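Local coordinates for enoyl-[acyl-carrier-protein] reductase [FMN] (Thermotoga maritima, PDB 5GVH), which probably catalyses the NADH-dependent reduction of enoyl-acyl carrier protein in fatty acid synthesis, using a bound flavin mononucleotide, at residues L30-S35 and Q62-P67; S199-V204 and K288-I293; T223-G228 and E244-N249. All coordinates share one frame; numbering follows the deposited sequence.

Interactions 1 and 2 form one region on the outer helical layer of the TIM-barrel-like domain, their centres 13 Å apart. Helix 28-36 of interaction 1 packs on both segments of interaction 2: Leu30 CD1 lies 3.4 Å from Ser202 CB, and Ala33 and Val34 touch Glu201 and Val290. The side chain of Ile293 is about 10 Å from FMN, that of Ser35 about 12 Å from that of the FMN-binding Gly21. Interaction 3 falls, in sequence, within the loop closed by interaction 2, yet about 17 Å from it and about 22 Å from interaction 1 between nearest atoms. It belongs to the outlying hairpin and helices, the side chain of Thr223 about 12 Å from FMN.

Interaction 1 (L30-S35 and Q62-P67); sequences LAAAVS and QKTDKP
Ser35 and Pro67 make the one hydrogen bond between 30-35 and 62-67. Ser35 OG donates to Pro67 O across 2.7 Å, meeting the carbonyl oxygen in the carbonyl plane at a C=O...donor angle of 151°. A chi1 of -70°, with OG beside its own backbone N and opposite the carbonyl carbon, brings the hydroxyl to Pro67 O. Ser35 OG also accepts from Gly41 N, so this buried hydroxyl is used both as donor and as acceptor and ties the end of the helix to two other parts of the chain.

The rest is mostly van der Waals packing. The methyl of Ala32 points at the loop and meets the root of Lys63, with Ala32 CB 3.6 Å from Lys63 CB; farther out, the lysine chain leads away to solvent. Thr64 contributes its methyl, CG2 standing 4.1 Å from Ala32 CB and 4.2 Å from Ser35 CB, which places it between these two residues, about one helical turn apart. A methylene of Lys66 rests against a carbonyl oxygen, its CG 3.7 Å from Ser35 O.

Two hydrogen bonds of Thr64 OG1 probably set the rotation that presents the methyl. OG1 accepts from Lys66 N at 3.1 Å, an ST turn with an N-H...O angle of 165°, and is hydrogen-bonded also to Glu36 OE2 just beyond the helical segment. The hydroxyl is thus held by the turn and by the helix's Glu36, while CG2 faces Ala32.

In the fold, this joins the helix that follows barrel strand 17-19 to the loop leading from helix 50-61 into strand 69-72. Elsewhere helix 28-36 packs through Leu30, Ala31 and Val34 on Met19 of strand 17-19, and Ala33 and Val34 touch Val290 of helix 290-310.

Interaction 2 (S199-V204 and K288-I293); sequences SVESDV and KPVKQI
A backbone-and-carboxylate contact joins the turn Ser199-Ser202, which follows helix 194-197, to the start of the C-terminal helix 290-310. Its centre is Glu201, whose carboxylate straddles the backbone N-H of Val290, the residue right after the N-cap Pro289. OE1 accepts at 2.9 Å from Val290 N, met from above the carboxylate plane, and OE2 at 3.2 Å from the same Val290 N, on the syn side. A bend at chi2 (82°) folds the glutamate back so that both oxygens reach this one donor. Negative charge here, at a helix N-terminus, is probably favoured by the helix dipole.

Just before Pro289, Lys288 O receives Val200 N at 3.2 Å, well above its carbonyl plane, and a CH...O contact from Ser199 CA at 3.0 Å. Adjacent N-H and CA-H groups of the turn thus meet the same oxygen. Apolar contacts add to this: Val200 CG2 lies 3.8 Å from Pro289 CB, the two side chains running side by side, while Ile293 CD1 comes to 3.8 Å from Ser199 CB. The hydroxyl of Ser199 is bonded to Phe196 O instead.

Replacing Glu201 with an alanine would probably leave the Val290 N-H without its carboxylate mate and the helix start less firmly held to the turn. Helix 28-36 packs on the turn, with Leu30 against Ser199 and Ser202 and Ala33 against Glu201, and helix 194-197 backs the junction, with Phe196 against Val290 and Arg195 against Ile293.

Interaction 3 (T223-G228 and E244-N249); sequences TGAKLG and EMEFEN
Glu246 reaches from helix 237-248 into the loop joining strands 220-223 and 231-234. Its CG stands beside the backbone N, opposite the carbonyl carbon (chi1 -78°), and the chain then runs extended, carrying the carboxylate in among the loop's backbone N-H groups. OE1 accepts from Gly224 N at 2.9 Å, the donor coming from above the carboxylate plane. OE2 takes Lys226 N at 3.0 Å, met nearly along its C-O axis. A water accepts from Ala225 N at 2.7 Å and lies 3.0 Å from Glu246 OE1, lodged between loop and carboxylate. Nearer the helix, Glu246 CG packs at 3.8 Å against Leu227 CG, whose side chain crosses it obliquely and also touches Pro250 and Glu254 of helix 250-256.

Phe247 follows at the exposed margin. Lys226 CD approaches its CE2 to 3.3 Å, the aliphatic chain crossing the aromatic side chain at about a right angle before its end leads away. The same ring meets Phe247 of the second subunit, their planes at about 50°, so the contact also reaches the dimer interface.

Chemically, a buried carboxylate is satisfied by backbone donors on both of its oxygens; this probably favours its ionised form and limits rotation of the group, holding the hairpin loop in a set position on the helix.

Interaction 1 (L30-S35 and Q62-P67)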
loop_
_atom_site.group_PDB
_atom_site.type_symbol
_atom_site.label_atom_id
_atom_site.label_comp_id
_atom_site.label_asym_id
_atom_site.label_seq_id
_atom_site.Cartn_x
_atom_site.Cartn_y
_atom_site.Cartn_z
ATOM N N LEU A 30 4.630 25.188 -12.053
ATOM C CA LEU A 30 4.128 23.825 -12.209
ATOM C C LEU A 30 2.680 23.707 -11.728
ATOM O O LEU A 30 1.861 23.048 -12.384
ATOM C CB LEU A 30 5.074 22.847 -11.502
ATOM C CG LEU A 30 4.770 21.350 -11.406
ATOM C CD1 LEU A 30 5.994 20.510 -11.534
ATOM C CD2 LEU A 30 4.323 21.103 -10.056
ATOM N N ALA A 31 2.322 24.391 -10.635
ATOM C CA ALA A 31 0.930 24.361 -10.191
ATOM C C ALA A 31 0.002 25.065 -11.177
ATOM O O ALA A 31 -1.168 24.687 -11.301
ATOM C CB ALA A 31 0.798 24.985 -8.803
ATOM N N ALA A 32 0.485 26.088 -11.882
ATOM C CA ALA A 32 -0.373 26.731 -12.871
ATOM C C ALA A 32 -0.691 25.783 -14.021
ATOM O O ALA A 32 -1.841 25.708 -14.469
ATOM C CB ALA A 32 0.276 28.014 -13.390
ATOM N N ALA A 33 0.312 25.050 -14.509
ATOM C CA ALA A 33 0.060 24.082 -15.572
ATOM C C ALA A 33 -0.943 23.021 -15.139
ATOM O O ALA A 33 -1.768 22.586 -15.951
ATOM C CB ALA A 33 1.365 23.429 -16.012
ATOM N N VAL A 34 -0.907 22.607 -13.872
ATOM C CA VAL A 34 -1.869 21.611 -13.406
ATOM C C VAL A 34 -3.276 22.195 -13.384
ATOM O O VAL A 34 -4.249 21.524 -13.762
ATOM C CB VAL A 34 -1.459 21.064 -12.025
ATOM C CG1 VAL A 34 -2.580 20.210 -11.439
ATOM C CG2 VAL A 34 -0.162 20.265 -12.135
ATOM N N SER A 35 -3.409 23.442 -12.927
ATOM C CA SER A 35 -4.724 24.079 -12.883
ATOM C C SER A 35 -5.236 24.390 -14.282
ATOM O O SER A 35 -6.432 24.232 -14.559
ATOM C CB SER A 35 -4.673 25.350 -12.030
ATOM O OG SER A 35 -4.501 25.039 -10.654
ATOM N N GLN A 62 -1.141 35.220 -12.410
ATOM C CA GLN A 62 -0.713 35.680 -13.729
ATOM C C GLN A 62 -0.772 34.584 -14.781
ATOM O O GLN A 62 -0.818 34.888 -15.977
ATOM C CB GLN A 62 0.717 36.233 -13.673
ATOM C CG GLN A 62 0.984 37.089 -12.452
ATOM C CD GLN A 62 0.648 38.554 -12.668
ATOM O OE1 GLN A 62 0.917 39.121 -13.727
ATOM N NE2 GLN A 62 0.017 39.169 -11.664
ATOM N N LYS A 63 -0.775 33.315 -14.376
ATOM C CA LYS A 63 -0.665 32.223 -15.324
ATOM C C LYS A 63 -1.946 31.425 -15.485
ATOM O O LYS A 63 -2.043 30.630 -16.427
ATOM C CB LYS A 63 0.472 31.291 -14.900
ATOM C CG LYS A 63 1.796 32.022 -14.649
ATOM C CD LYS A 63 2.745 31.115 -13.874
ATOM C CE LYS A 63 4.186 31.560 -13.961
ATOM N NZ LYS A 63 4.717 31.394 -15.335
ATOM N N THR A 64 -2.930 31.625 -14.612
ATOM C CA THR A 64 -4.190 30.908 -14.725
ATOM C C THR A 64 -5.221 31.591 -13.846
ATOM O O THR A 64 -4.884 32.171 -12.808
ATOM C CB THR A 64 -4.047 29.431 -14.318
ATOM O OG1 THR A 64 -5.315 28.775 -14.430
ATOM C CG2 THR A 64 -3.544 29.313 -12.877
ATOM N N ASP A 65 -6.480 31.511 -14.272
ATOM C CA ASP A 65 -7.605 31.985 -13.480
ATOM C C ASP A 65 -8.382 30.848 -12.829
ATOM O O ASP A 65 -9.364 31.107 -12.123
ATOM C CB ASP A 65 -8.543 32.830 -14.349
ATOM C CG ASP A 65 -7.797 33.872 -15.152
ATOM O OD1 ASP A 65 -7.258 34.813 -14.532
ATOM O OD2 ASP A 65 -7.740 33.739 -16.396
ATOM N N LYS A 66 -7.956 29.604 -13.043
ATOM C CA LYS A 66 -8.623 28.425 -12.515
ATOM C C LYS A 66 -8.295 28.241 -11.033
ATOM O O LYS A 66 -7.321 28.808 -10.530
ATOM C CB LYS A 66 -8.191 27.196 -13.312
ATOM C CG LYS A 66 -8.369 27.321 -14.820
ATOM C CD LYS A 66 -9.566 26.524 -15.300
ATOM C CE LYS A 66 -9.718 26.601 -16.812
ATOM N NZ LYS A 66 -8.521 26.049 -17.515
ATOM N N PRO A 67 -9.088 27.451 -10.304
ATOM C CA PRO A 67 -8.796 27.234 -8.881
ATOM C C PRO A 67 -7.413 26.636 -8.656
ATOM O O PRO A 67 -6.818 26.001 -9.537
ATOM C CB PRO A 67 -9.900 26.271 -8.435
ATOM C CG PRO A 67 -11.025 26.560 -9.372
ATOM C CD PRO A 67 -10.371 26.836 -10.694
#

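Interaction 2 (S199-V204 and K288-I293)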
loop_
_atom_site.group_PDB
_atom_site.type_symbol
_atom_site.label_atom_id
_atom_site.label_comp_id
_atom_site.label_asym_id
_atom_site.label_seq_id
_atom_site.Cartn_x
_atom_site.Cartn_y
_atom_site.Cartn_z
ATOM N N SER A 199 7.510 15.927 -14.966
ATOM C CA SER A 199 6.813 16.620 -16.039
ATOM C C SER A 199 7.723 17.698 -16.605
ATOM O O SER A 199 8.607 18.205 -15.910
ATOM C CB SER A 199 5.509 17.252 -15.556
ATOM O OG SER A 199 5.782 18.237 -14.578
ATOM N N VAL A 200 7.495 18.058 -17.872
ATOM C CA VAL A 200 8.382 19.033 -18.509
ATOM C C VAL A 200 8.179 20.425 -17.923
ATOM O O VAL A 200 9.127 21.214 -17.860
ATOM C CB VAL A 200 8.212 19.032 -20.043
ATOM C CG1 VAL A 200 8.625 17.691 -20.635
ATOM C CG2 VAL A 200 6.790 19.369 -20.424
ATOM N N GLU A 201 6.963 20.747 -17.467
ATOM C CA GLU A 201 6.710 22.033 -16.819
ATOM C C GLU A 201 7.452 22.187 -15.494
ATOM O O GLU A 201 7.609 23.312 -15.018
ATOM C CB GLU A 201 5.213 22.223 -16.576
ATOM C CG GLU A 201 4.370 22.412 -17.827
ATOM C CD GLU A 201 4.013 21.113 -18.509
ATOM O OE1 GLU A 201 4.566 20.060 -18.116
ATOM O OE2 GLU A 201 3.168 21.149 -19.434
ATOM N N SER A 202 7.888 21.087 -14.884
ATOM C CA SER A 202 8.666 21.141 -13.652
ATOM C C SER A 202 10.022 21.789 -13.886
ATOM O O SER A 202 10.645 21.612 -14.935
ATOM C CB SER A 202 8.879 19.724 -13.100
ATOM O OG SER A 202 9.559 19.745 -11.855
ATOM N N ASP A 203 10.509 22.501 -12.876
ATOM C CA ASP A 203 11.813 23.139 -12.976
ATOM C C ASP A 203 12.834 22.539 -12.022
ATOM O O ASP A 203 13.884 23.146 -11.790
ATOM C CB ASP A 203 11.683 24.647 -12.755
ATOM C CG ASP A 203 10.902 24.983 -11.511
ATOM O OD1 ASP A 203 11.141 24.330 -10.475
ATOM O OD2 ASP A 203 10.038 25.893 -11.579
ATOM N N VAL A 204 12.556 21.362 -11.460
ATOM C CA VAL A 204 13.572 20.693 -10.662
ATOM C C VAL A 204 14.777 20.375 -11.545
ATOM O O VAL A 204 14.672 20.244 -12.772
ATOM C CB VAL A 204 13.024 19.418 -10.000
ATOM C CG1 VAL A 204 11.967 19.766 -8.970
ATOM C CG2 VAL A 204 12.446 18.477 -11.049
ATOM N N LYS A 288 6.600 13.751 -19.235
ATOM C CA LYS A 288 5.465 14.138 -20.058
ATOM C C LYS A 288 4.982 15.523 -19.655
ATOM O O LYS A 288 5.167 15.927 -18.507
ATOM C CB LYS A 288 4.319 13.123 -19.914
ATOM C CG LYS A 288 4.755 11.683 -20.151
ATOM C CD LYS A 288 3.928 10.683 -19.341
ATOM C CE LYS A 288 2.460 10.698 -19.757
ATOM N NZ LYS A 288 2.263 10.294 -21.180
ATOM N N PRO A 289 4.382 16.282 -20.577
ATOM C CA PRO A 289 3.768 17.555 -20.184
ATOM C C PRO A 289 2.569 17.317 -19.284
ATOM O O PRO A 289 1.895 16.289 -19.370
ATOM C CB PRO A 289 3.351 18.184 -21.520
ATOM C CG PRO A 289 3.293 17.052 -22.472
ATOM C CD PRO A 289 4.350 16.092 -22.035
ATOM N N VAL A 290 2.294 18.294 -18.420
ATOM C CA VAL A 290 1.291 18.091 -17.380
ATOM C C VAL A 290 -0.068 17.755 -17.982
ATOM O O VAL A 290 -0.772 16.864 -17.492
ATOM C CB VAL A 290 1.226 19.317 -16.453
ATOM C CG1 VAL A 290 -0.093 19.346 -15.697
ATOM C CG2 VAL A 290 2.389 19.274 -15.472
ATOM N N LYS A 291 -0.456 18.436 -19.060
ATOM C CA LYS A 291 -1.774 18.162 -19.624
ATOM C C LYS A 291 -1.848 16.750 -20.194
ATOM O O LYS A 291 -2.883 16.085 -20.089
ATOM C CB LYS A 291 -2.139 19.187 -20.697
ATOM C CG LYS A 291 -3.525 18.922 -21.296
ATOM C CD LYS A 291 -4.112 20.146 -21.969
ATOM C CE LYS A 291 -3.945 20.058 -23.477
ATOM N NZ LYS A 291 -4.580 18.835 -24.057
ATOM N N GLN A 292 -0.757 16.280 -20.798
ATOM C CA GLN A 292 -0.732 14.925 -21.336
ATOM C C GLN A 292 -0.866 13.891 -20.224
ATOM O O GLN A 292 -1.562 12.881 -20.381
ATOM C CB GLN A 292 0.558 14.716 -22.125
ATOM C CG GLN A 292 0.921 13.271 -22.348
ATOM C CD GLN A 292 1.713 13.076 -23.617
ATOM O OE1 GLN A 292 1.198 13.295 -24.713
ATOM N NE2 GLN A 292 2.970 12.665 -23.483
ATOM N N ILE A 293 -0.202 14.134 -19.091
ATOM C CA ILE A 293 -0.314 13.256 -17.929
ATOM C C ILE A 293 -1.772 13.105 -17.514
ATOM O O ILE A 293 -2.271 11.990 -17.315
ATOM C CB ILE A 293 0.544 13.803 -16.776
ATOM C CG1 ILE A 293 2.021 13.838 -17.178
ATOM C CG2 ILE A 293 0.344 12.977 -15.524
ATOM C CD1 ILE A 293 2.915 14.471 -16.143
#

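Interaction 3 (T223-G228 and E244-N249)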
loop_
_atom_site.group_PDB
_atom_site.type_symbol
_atom_site.label_atom_id
_atom_site.label_comp_id
_atom_site.label_asym_id
_atom_site.label_seq_id
_atom_site.Cartn_x
_atom_site.Cartn_y
_atom_site.Cartn_z
ATOM N N THR A 223 14.054 7.734 5.606
ATOM C CA THR A 223 14.981 8.395 6.514
ATOM C C THR A 223 14.213 9.173 7.574
ATOM O O THR A 223 13.079 9.607 7.351
ATOM C CB THR A 223 15.935 9.349 5.776
ATOM O OG1 THR A 223 15.181 10.343 5.081
ATOM C CG2 THR A 223 16.792 8.597 4.778
ATOM N N GLY A 224 14.846 9.342 8.733
ATOM C CA GLY A 224 14.278 10.141 9.804
ATOM C C GLY A 224 13.312 9.421 10.719
ATOM O O GLY A 224 12.621 10.079 11.504
ATOM N N ALA A 225 13.246 8.088 10.658
ATOM C CA ALA A 225 12.221 7.368 11.409
ATOM C C ALA A 225 12.493 7.408 12.910
ATOM O O ALA A 225 11.569 7.604 13.711
ATOM C CB ALA A 225 12.116 5.926 10.913
ATOM N N LYS A 226 13.759 7.234 13.315
ATOM C CA LYS A 226 14.098 7.270 14.738
ATOM C C LYS A 226 14.052 8.685 15.307
ATOM O O LYS A 226 13.858 8.856 16.515
ATOM C CB LYS A 226 15.480 6.661 14.971
ATOM C CG LYS A 226 15.646 6.063 16.361
ATOM C CD LYS A 226 15.866 4.563 16.267
ATOM C CE LYS A 226 15.775 3.861 17.619
ATOM N NZ LYS A 226 14.435 3.232 17.832
ATOM N N LEU A 227 14.241 9.705 14.469
ATOM C CA LEU A 227 14.124 11.086 14.929
ATOM C C LEU A 227 12.679 11.544 15.059
ATOM O O LEU A 227 12.444 12.671 15.513
ATOM C CB LEU A 227 14.874 12.027 13.983
ATOM C CG LEU A 227 16.230 11.546 13.471
ATOM C CD1 LEU A 227 16.739 12.456 12.371
ATOM C CD2 LEU A 227 17.237 11.454 14.604
ATOM N N GLY A 228 11.709 10.718 14.666
ATOM C CA GLY A 228 10.311 11.042 14.787
ATOM C C GLY A 228 9.642 11.482 13.496
ATOM O O GLY A 228 8.424 11.315 13.364
ATOM N N GLU A 244 22.115 5.486 9.139
ATOM C CA GLU A 244 23.096 5.106 10.151
ATOM C C GLU A 244 23.227 6.193 11.212
ATOM O O GLU A 244 23.118 5.917 12.413
ATOM C CB GLU A 244 24.451 4.814 9.495
ATOM C CG GLU A 244 25.542 4.349 10.471
ATOM C CD GLU A 244 25.684 2.833 10.538
ATOM O OE1 GLU A 244 26.788 2.348 10.886
ATOM O OE2 GLU A 244 24.693 2.129 10.237
ATOM N N MET A 245 23.423 7.446 10.782
ATOM C CA MET A 245 23.655 8.544 11.712
ATOM C C MET A 245 22.462 8.821 12.621
ATOM O O MET A 245 22.643 9.452 13.666
ATOM C CB MET A 245 24.033 9.813 10.939
ATOM C CG MET A 245 24.838 10.822 11.767
ATOM S SD MET A 245 26.528 10.259 12.099
ATOM C CE MET A 245 27.283 10.491 10.496
ATOM N N GLU A 246 21.257 8.374 12.259
ATOM C CA GLU A 246 20.121 8.502 13.168
ATOM C C GLU A 246 20.363 7.748 14.471
ATOM O O GLU A 246 19.946 8.203 15.542
ATOM C CB GLU A 246 18.847 7.987 12.499
ATOM C CG GLU A 246 18.186 8.928 11.500
ATOM C CD GLU A 246 17.013 8.252 10.806
ATOM O OE1 GLU A 246 17.142 7.871 9.621
ATOM O OE2 GLU A 246 15.967 8.071 11.461
ATOM N N PHE A 247 21.025 6.586 14.406
ATOM C CA PHE A 247 21.283 5.818 15.624
ATOM C C PHE A 247 22.494 6.355 16.383
ATOM O O PHE A 247 22.449 6.521 17.607
ATOM C CB PHE A 247 21.501 4.336 15.301
ATOM C CG PHE A 247 20.352 3.677 14.589
ATOM C CD1 PHE A 247 20.471 3.304 13.255
ATOM C CD2 PHE A 247 19.167 3.391 15.257
ATOM C CE1 PHE A 247 19.427 2.677 12.594
ATOM C CE2 PHE A 247 18.117 2.762 14.599
ATOM C CZ PHE A 247 18.246 2.408 13.267
ATOM N N GLU A 248 23.586 6.632 15.666
ATOM C CA GLU A 248 24.872 6.870 16.314
ATOM C C GLU A 248 24.982 8.305 16.817
ATOM O O GLU A 248 25.355 8.549 17.974
ATOM C CB GLU A 248 26.009 6.552 15.339
ATOM C CG GLU A 248 25.740 5.335 14.461
ATOM C CD GLU A 248 26.174 4.032 15.108
ATOM O OE1 GLU A 248 27.057 3.366 14.534
ATOM O OE2 GLU A 248 25.636 3.682 16.180
ATOM N N ASN A 249 24.688 9.270 15.949
ATOM C CA ASN A 249 24.770 10.689 16.280
ATOM C C ASN A 249 23.492 11.374 15.809
ATOM O O ASN A 249 23.476 12.039 14.762
ATOM C CB ASN A 249 26.011 11.314 15.650
ATOM C CG ASN A 249 26.402 12.605 16.312
ATOM O OD1 ASN A 249 25.594 13.234 16.997
ATOM N ND2 ASN A 249 27.642 13.019 16.106
HETATM O O HOH W 1 14.562 6.330 9.138
#